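Local coordinates for putative peptidyl-arginine deiminase family protein (Campylobacter jejuni subsp. jejuni serotype O:2, PDB 6B10) that probably hydrolyses agmatine to N-carbamoylputrescine, a deimination step on the route to putrescine in polyamine biosynthesis, at residues 228-233 with 263-268; 282-285 with 289-292. All blocks are in the same frame, centred on the assembly; numbering follows the deposited sequence.

Contact 1 of 2, residues 228-233 with 263-268; sequences EEDEHY and ERRLGA
A salt bridge in which Asp230 OD2 is shared by Arg265 NH1 and NH2 ties strand 264-265, half of a small two-stranded hairpin with 260-261, to the type I beta turn at Asp230-Tyr233 that leads into helix 233-244. It illustrates how one carboxylate can cap a turn and receive a distant arginine at once. The backbones stay far apart, no two CA atoms coming closer than the 10.7 Å between His232 CA and Gly267 CA, and the arginine spans the difference. From its CB the chain leaves with CG anti to the backbone N (chi1 -172°) and runs fully extended through CD to NE, carrying the guanidinium straight at the turn. NE comes first into range, near His232 CE1. Beyond it, Arg265 CZ lies 3.6 Å from His232 CE1, which sits over the centre of one guanidinium face; the two planes are 88° apart, so the imidazole presents its edge to the flat of the cation. At the far end Arg265 NH2 gives the firmer bond, 2.9 Å to Asp230 OD2 on its syn side, while Arg265 NH1 adds weak bonds of 3.0 Å to Asp230 OD2 and 3.3 Å to Asp230 OD1. Glu231 OE2 approaches NH1 obliquely, too far for a salt bridge but perhaps contributing to the negative environment of the arginine. The carboxylate has a second set of partners. Asp230 OD1 accepts the capping bond from His232 N, nearly straight at 166°, through its anti lone pair. His232 grips this oxygen twice, with main chain and ring, which should fix the carboxylate for Arg265. The second of those bonds runs from His232 ND1 to Asp230 OD1 over 2.8 Å, meeting the oxygen on its syn side, slightly out of the carboxylate plane.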
ATOM      1  N   GLU A 228      12.969  18.128  17.433  1.00 50.35           N
ATOM      2  CA  GLU A 228      12.950  17.495  18.756  1.00 50.30           C
ATOM      3  C   GLU A 228      11.672  17.783  19.537  1.00 49.73           C
ATOM      4  O   GLU A 228      11.245  16.967  20.345  1.00 51.56           O
ATOM      5  CB  GLU A 228      14.169  17.918  19.578  1.00 52.57           C
ATOM      6  CG  GLU A 228      15.481  17.345  19.062  1.00 55.00           C
ATOM      7  CD  GLU A 228      16.651  17.583  20.003  1.00 57.36           C
ATOM      8  OE1 GLU A 228      16.469  17.491  21.235  1.00 59.25           O
ATOM      9  OE2 GLU A 228      17.765  17.847  19.507  1.00 58.83           O
ATOM     10  N   GLU A 229      11.062  18.938  19.292  1.00 50.43           N
ATOM     11  CA  GLU A 229       9.811  19.302  19.958  1.00 51.42           C
ATOM     12  C   GLU A 229       8.639  18.408  19.550  1.00 51.75           C
ATOM     13  O   GLU A 229       7.701  18.223  20.329  1.00 54.04           O
ATOM     14  CB  GLU A 229       9.461  20.768  19.671  1.00 52.22           C
ATOM     15  N   ASP A 230       8.692  17.855  18.339  1.00 50.58           N
ATOM     16  CA  ASP A 230       7.577  17.073  17.790  1.00 47.73           C
ATOM     17  C   ASP A 230       7.428  15.726  18.503  1.00 45.77           C
ATOM     18  O   ASP A 230       8.418  15.063  18.824  1.00 45.93           O
ATOM     19  CB  ASP A 230       7.774  16.864  16.281  1.00 47.82           C
ATOM     20  CG  ASP A 230       6.493  16.450  15.569  1.00 47.06           C
ATOM     21  OD1 ASP A 230       6.060  15.291  15.733  1.00 47.14           O
ATOM     22  OD2 ASP A 230       5.921  17.281  14.831  1.00 44.85           O
ATOM     23  N   GLU A 231       6.184  15.326  18.742  1.00 44.95           N
ATOM     24  CA  GLU A 231       5.893  14.057  19.428  1.00 46.92           C
ATOM     25  C   GLU A 231       6.375  12.816  18.664  1.00 44.47           C
ATOM     26  O   GLU A 231       6.568  11.758  19.257  1.00 44.00           O
ATOM     27  CB  GLU A 231       4.393  13.930  19.732  1.00 48.59           C
ATOM     28  CG  GLU A 231       3.484  13.886  18.511  1.00 50.83           C
ATOM     29  CD  GLU A 231       2.014  13.838  18.882  1.00 53.79           C
ATOM     30  OE1 GLU A 231       1.668  13.154  19.871  1.00 57.27           O
ATOM     31  OE2 GLU A 231       1.204  14.480  18.182  1.00 54.91           O
ATOM     32  N   HIS A 232       6.564  12.955  17.354  1.00 42.98           N
ATOM     33  CA  HIS A 232       7.108  11.877  16.527  1.00 40.95           C
ATOM     34  C   HIS A 232       8.610  11.670  16.684  1.00 39.71           C
ATOM     35  O   HIS A 232       9.125  10.645  16.244  1.00 38.95           O
ATOM     36  CB  HIS A 232       6.824  12.152  15.052  1.00 40.60           C
ATOM     37  CG  HIS A 232       5.376  12.108  14.698  1.00 39.61           C
ATOM     38  ND1 HIS A 232       4.622  13.243  14.505  1.00 39.46           N
ATOM     39  CD2 HIS A 232       4.542  11.062  14.487  1.00 39.82           C
ATOM     40  CE1 HIS A 232       3.386  12.898  14.187  1.00 39.11           C
ATOM     41  NE2 HIS A 232       3.312  11.580  14.170  1.00 38.81           N
ATOM     42  N   TYR A 233       9.315  12.621  17.291  1.00 39.07           N
ATOM     43  CA  TYR A 233      10.780  12.592  17.289  1.00 39.94           C
ATOM     44  C   TYR A 233      11.377  11.301  17.853  1.00 40.90           C
ATOM     45  O   TYR A 233      12.156  10.632  17.172  1.00 41.63           O
ATOM     46  CB  TYR A 233      11.369  13.794  18.041  1.00 40.14           C
ATOM     47  CG  TYR A 233      12.878  13.813  17.996  1.00 40.22           C
ATOM     48  CD1 TYR A 233      13.549  14.324  16.893  1.00 40.67           C
ATOM     49  CD2 TYR A 233      13.637  13.287  19.042  1.00 40.99           C
ATOM     50  CE1 TYR A 233      14.932  14.330  16.835  1.00 41.77           C
ATOM     51  CE2 TYR A 233      15.023  13.291  18.995  1.00 41.62           C
ATOM     52  CZ  TYR A 233      15.665  13.810  17.889  1.00 43.43           C
ATOM     53  OH  TYR A 233      17.041  13.813  17.830  1.00 45.55           O
ATOM     54  N   GLU A 263      -8.677  21.583  12.971  1.00 64.35           N
ATOM     55  CA  GLU A 263      -7.936  21.499  14.235  1.00 64.94           C
ATOM     56  C   GLU A 263      -7.386  20.106  14.570  1.00 63.43           C
ATOM     57  O   GLU A 263      -6.919  19.883  15.688  1.00 65.12           O
ATOM     58  CB  GLU A 263      -8.807  22.004  15.397  1.00 65.11           C
ATOM     59  N   ARG A 264      -7.422  19.182  13.609  1.00 61.44           N
ATOM     60  CA  ARG A 264      -6.945  17.812  13.820  1.00 57.03           C
ATOM     61  C   ARG A 264      -5.666  17.584  13.015  1.00 52.65           C
ATOM     62  O   ARG A 264      -5.644  17.847  11.812  1.00 49.37           O
ATOM     63  CB  ARG A 264      -8.020  16.814  13.386  1.00 57.91           C
ATOM     64  N   ARG A 265      -4.609  17.101  13.671  1.00 49.44           N
ATOM     65  CA  ARG A 265      -3.329  16.860  12.991  1.00 47.57           C
ATOM     66  C   ARG A 265      -3.378  15.630  12.074  1.00 45.99           C
ATOM     67  O   ARG A 265      -3.607  14.514  12.530  1.00 47.44           O
ATOM     68  CB  ARG A 265      -2.167  16.708  13.979  1.00 45.90           C
ATOM     69  CG  ARG A 265      -0.829  16.647  13.252  1.00 44.65           C
ATOM     70  CD  ARG A 265       0.373  16.474  14.153  1.00 43.10           C
ATOM     71  NE  ARG A 265       1.592  16.484  13.348  1.00 42.97           N
ATOM     72  CZ  ARG A 265       2.833  16.449  13.830  1.00 41.88           C
ATOM     73  NH1 ARG A 265       3.049  16.398  15.139  1.00 42.60           N
ATOM     74  NH2 ARG A 265       3.863  16.466  12.992  1.00 40.84           N
ATOM     75  N   LEU A 266      -3.114  15.852  10.790  1.00 44.86           N
ATOM     76  CA  LEU A 266      -3.193  14.808   9.772  1.00 42.72           C
ATOM     77  C   LEU A 266      -1.908  13.993   9.697  1.00 42.21           C
ATOM     78  O   LEU A 266      -0.811  14.539   9.806  1.00 40.96           O
ATOM     79  CB  LEU A 266      -3.485  15.439   8.411  1.00 42.46           C
ATOM     80  CG  LEU A 266      -4.764  16.284   8.359  1.00 43.24           C
ATOM     81  CD1 LEU A 266      -4.943  16.902   6.983  1.00 42.85           C
ATOM     82  CD2 LEU A 266      -5.990  15.462   8.744  1.00 43.07           C
ATOM     83  N   GLY A 267      -2.053  12.682   9.499  1.00 41.09           N
ATOM     84  CA  GLY A 267      -0.915  11.770   9.478  1.00 38.81           C
ATOM     85  C   GLY A 267      -0.204  11.775   8.141  1.00 37.16           C
ATOM     86  O   GLY A 267      -0.217  10.777   7.417  1.00 36.21           O
ATOM     87  N   ALA A 268       0.431  12.895   7.817  1.00 35.48           N
ATOM     88  CA  ALA A 268       1.131  13.039   6.548  1.00 34.29           C
ATOM     89  C   ALA A 268       2.433  12.251   6.603  1.00 32.97           C
ATOM     90  O   ALA A 268       3.229  12.434   7.518  1.00 33.59           O
ATOM     91  CB  ALA A 268       1.406  14.505   6.260  1.00 34.61           C
TER

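Contact 2 of 2, residues 282-285 with 289-292; sequences VPFY and NDEI
With CG anti to its own carbonyl carbon (chi1 -69°), Asp290 swings its carboxylate from the first turn of helix 289-300 back toward the end of strand 279-284, and Phe284, whose CG is likewise beside the backbone N, turns a ring face to Asp290 CB and the carboxylate. The two flat groups are stacked, their planes only 11° apart. Asp290 CB stands over the middle of the ring, 3.6 Å from the Phe284 centroid, in a CH-pi contact; the carboxylate reaches from there toward the base of the phenylalanine, where Asp290 OD2 comes within 3.4 Å of Phe284 CB. The helix backbone takes part too, since Asp290 O lies 3.4 Å from Phe284 CE1 near the outer part of the ring. The polar half of the contact is made one residue further along. Tyr285 N donates to Asp290 OD1 over 3.0 Å in an almost straight bond (171°), arriving on the syn side but tilted out of the carboxylate plane, and adds a weak bond of 3.2 Å to Asp290 OD2. One aspartate thus serves an apolar ring with its CB and a buried main-chain amide with its oxygens. Other donors join in: Tyr270 OH also bonds to OD1, and OD2 receives weak bonds from Lys286 N and Asp287 N in the connecting turn. These donors, three backbone N-H groups (some of their bonds weak) and a hydroxyl, together with the N-terminal end of the helix, would probably favour a negative charge here despite burial. Tyr285 directs its own hydroxyl elsewhere, to Thr269 O and Ser320 OG. In general terms, this is a carboxylate from a helix start holding the short connection after a strand, here the strand-to-helix junction of the beta-alpha-beta unit 279-284, 289-300 and 305-310.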
ATOM      1  N   VAL A 282       4.745   9.345  -5.414  1.00 23.48           N
ATOM      2  CA  VAL A 282       4.972   9.751  -4.019  1.00 23.54           C
ATOM      3  C   VAL A 282       3.966  10.816  -3.594  1.00 22.97           C
ATOM      4  O   VAL A 282       3.625  11.693  -4.383  1.00 23.03           O
ATOM      5  CB  VAL A 282       6.426  10.250  -3.785  1.00 24.02           C
ATOM      6  CG1 VAL A 282       7.424   9.157  -4.124  1.00 24.45           C
ATOM      7  CG2 VAL A 282       6.750  11.495  -4.605  1.00 24.87           C
ATOM      8  N   PRO A 283       3.485  10.745  -2.345  1.00 23.27           N
ATOM      9  CA  PRO A 283       2.590  11.793  -1.877  1.00 23.98           C
ATOM     10  C   PRO A 283       3.336  13.109  -1.651  1.00 25.02           C
ATOM     11  O   PRO A 283       4.434  13.109  -1.087  1.00 26.03           O
ATOM     12  CB  PRO A 283       2.039  11.241  -0.556  1.00 24.30           C
ATOM     13  CG  PRO A 283       3.005  10.201  -0.113  1.00 23.99           C
ATOM     14  CD  PRO A 283       3.747   9.718  -1.321  1.00 23.55           C
ATOM     15  N   PHE A 284       2.753  14.198  -2.138  1.00 24.94           N
ATOM     16  CA  PHE A 284       3.220  15.555  -1.870  1.00 25.29           C
ATOM     17  C   PHE A 284       2.197  16.210  -0.944  1.00 26.11           C
ATOM     18  O   PHE A 284       0.992  15.947  -1.044  1.00 26.42           O
ATOM     19  CB  PHE A 284       3.343  16.347  -3.178  1.00 24.58           C
ATOM     20  CG  PHE A 284       4.694  16.243  -3.861  1.00 24.53           C
ATOM     21  CD1 PHE A 284       5.614  15.239  -3.544  1.00 24.48           C
ATOM     22  CD2 PHE A 284       5.035  17.154  -4.856  1.00 24.13           C
ATOM     23  CE1 PHE A 284       6.844  15.170  -4.190  1.00 24.91           C
ATOM     24  CE2 PHE A 284       6.260  17.085  -5.509  1.00 24.51           C
ATOM     25  CZ  PHE A 284       7.166  16.092  -5.178  1.00 25.07           C
ATOM     26  N   TYR A 285       2.681  17.049  -0.035  1.00 27.53           N
ATOM     27  CA  TYR A 285       1.826  17.723   0.953  1.00 27.98           C
ATOM     28  C   TYR A 285       2.001  19.252   0.949  1.00 28.91           C
ATOM     29  O   TYR A 285       1.531  19.945   1.861  1.00 29.07           O
ATOM     30  CB  TYR A 285       2.116  17.151   2.341  1.00 26.89           C
ATOM     31  CG  TYR A 285       1.884  15.652   2.441  1.00 27.47           C
ATOM     32  CD1 TYR A 285       0.595  15.118   2.354  1.00 27.35           C
ATOM     33  CD2 TYR A 285       2.949  14.766   2.634  1.00 27.20           C
ATOM     34  CE1 TYR A 285       0.373  13.749   2.439  1.00 27.14           C
ATOM     35  CE2 TYR A 285       2.737  13.393   2.725  1.00 27.36           C
ATOM     36  CZ  TYR A 285       1.448  12.888   2.634  1.00 27.62           C
ATOM     37  OH  TYR A 285       1.227  11.523   2.729  1.00 26.69           O
ATOM     38  N   ASN A 289       9.751  19.453   2.179  1.00 26.74           N
ATOM     39  CA  ASN A 289      10.232  18.079   2.185  1.00 26.85           C
ATOM     40  C   ASN A 289       9.764  17.248   0.994  1.00 25.90           C
ATOM     41  O   ASN A 289      10.367  16.222   0.707  1.00 25.59           O
ATOM     42  CB  ASN A 289       9.873  17.388   3.503  1.00 27.04           C
ATOM     43  CG  ASN A 289      10.665  17.930   4.680  1.00 27.53           C
ATOM     44  OD1 ASN A 289      11.565  18.746   4.517  1.00 29.61           O
ATOM     45  ND2 ASN A 289      10.330  17.479   5.868  1.00 28.40           N
ATOM     46  N   ASP A 290       8.704  17.694   0.309  1.00 25.59           N
ATOM     47  CA  ASP A 290       8.271  17.090  -0.956  1.00 25.07           C
ATOM     48  C   ASP A 290       9.461  16.970  -1.897  1.00 25.58           C
ATOM     49  O   ASP A 290       9.724  15.909  -2.474  1.00 24.17           O
ATOM     50  CB  ASP A 290       7.215  17.951  -1.668  1.00 24.49           C
ATOM     51  CG  ASP A 290       5.866  17.981  -0.958  1.00 24.24           C
ATOM     52  OD1 ASP A 290       5.651  17.290   0.054  1.00 24.01           O
ATOM     53  OD2 ASP A 290       5.000  18.746  -1.417  1.00 25.33           O
ATOM     54  N   GLU A 291      10.165  18.084  -2.055  1.00 26.14           N
ATOM     55  CA  GLU A 291      11.304  18.152  -2.948  1.00 28.24           C
ATOM     56  C   GLU A 291      12.458  17.299  -2.441  1.00 26.37           C
ATOM     57  O   GLU A 291      13.136  16.649  -3.225  1.00 25.71           O
ATOM     58  CB  GLU A 291      11.765  19.602  -3.122  1.00 31.07           C
ATOM     59  CG  GLU A 291      13.014  19.727  -3.981  1.00 35.16           C
ATOM     60  CD  GLU A 291      13.337  21.149  -4.406  1.00 39.04           C
ATOM     61  OE1 GLU A 291      12.560  22.079  -4.088  1.00 41.50           O
ATOM     62  OE2 GLU A 291      14.382  21.330  -5.071  1.00 42.82           O
ATOM     63  N   ILE A 292      12.680  17.307  -1.133  1.00 25.65           N
ATOM     64  CA  ILE A 292      13.791  16.560  -0.544  1.00 25.63           C
ATOM     65  C   ILE A 292      13.601  15.057  -0.749  1.00 24.90           C
ATOM     66  O   ILE A 292      14.539  14.357  -1.154  1.00 23.85           O
ATOM     67  CB  ILE A 292      13.976  16.892   0.958  1.00 26.56           C
ATOM     68  CG1 ILE A 292      14.422  18.356   1.119  1.00 27.50           C
ATOM     69  CG2 ILE A 292      15.005  15.969   1.601  1.00 26.39           C
ATOM     70  CD1 ILE A 292      14.528  18.819   2.552  1.00 27.71           C
TER

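How the contacts relate
From the N terminus, contact 1 comes first: it closes a long loop of 29 residues in which most of helix 233-244 and strands 249-254 and 260-261 lie between its segments. The chain then passes through strand 274-276 before contact 2 closes a much shorter loop, with three residues between its two segments. The two follow in series, neither nested nor crossed. Their centres are about 16 Å apart, yet they meet where Ala268 CA packs 3.9 Å from Tyr285 CZ. Leu315 touches the side chains of both these residues. Long-range and local closures are thereby joined, linking the start of helix 233-244, hairpin strand 264-265 and the later beta-alpha-beta unit.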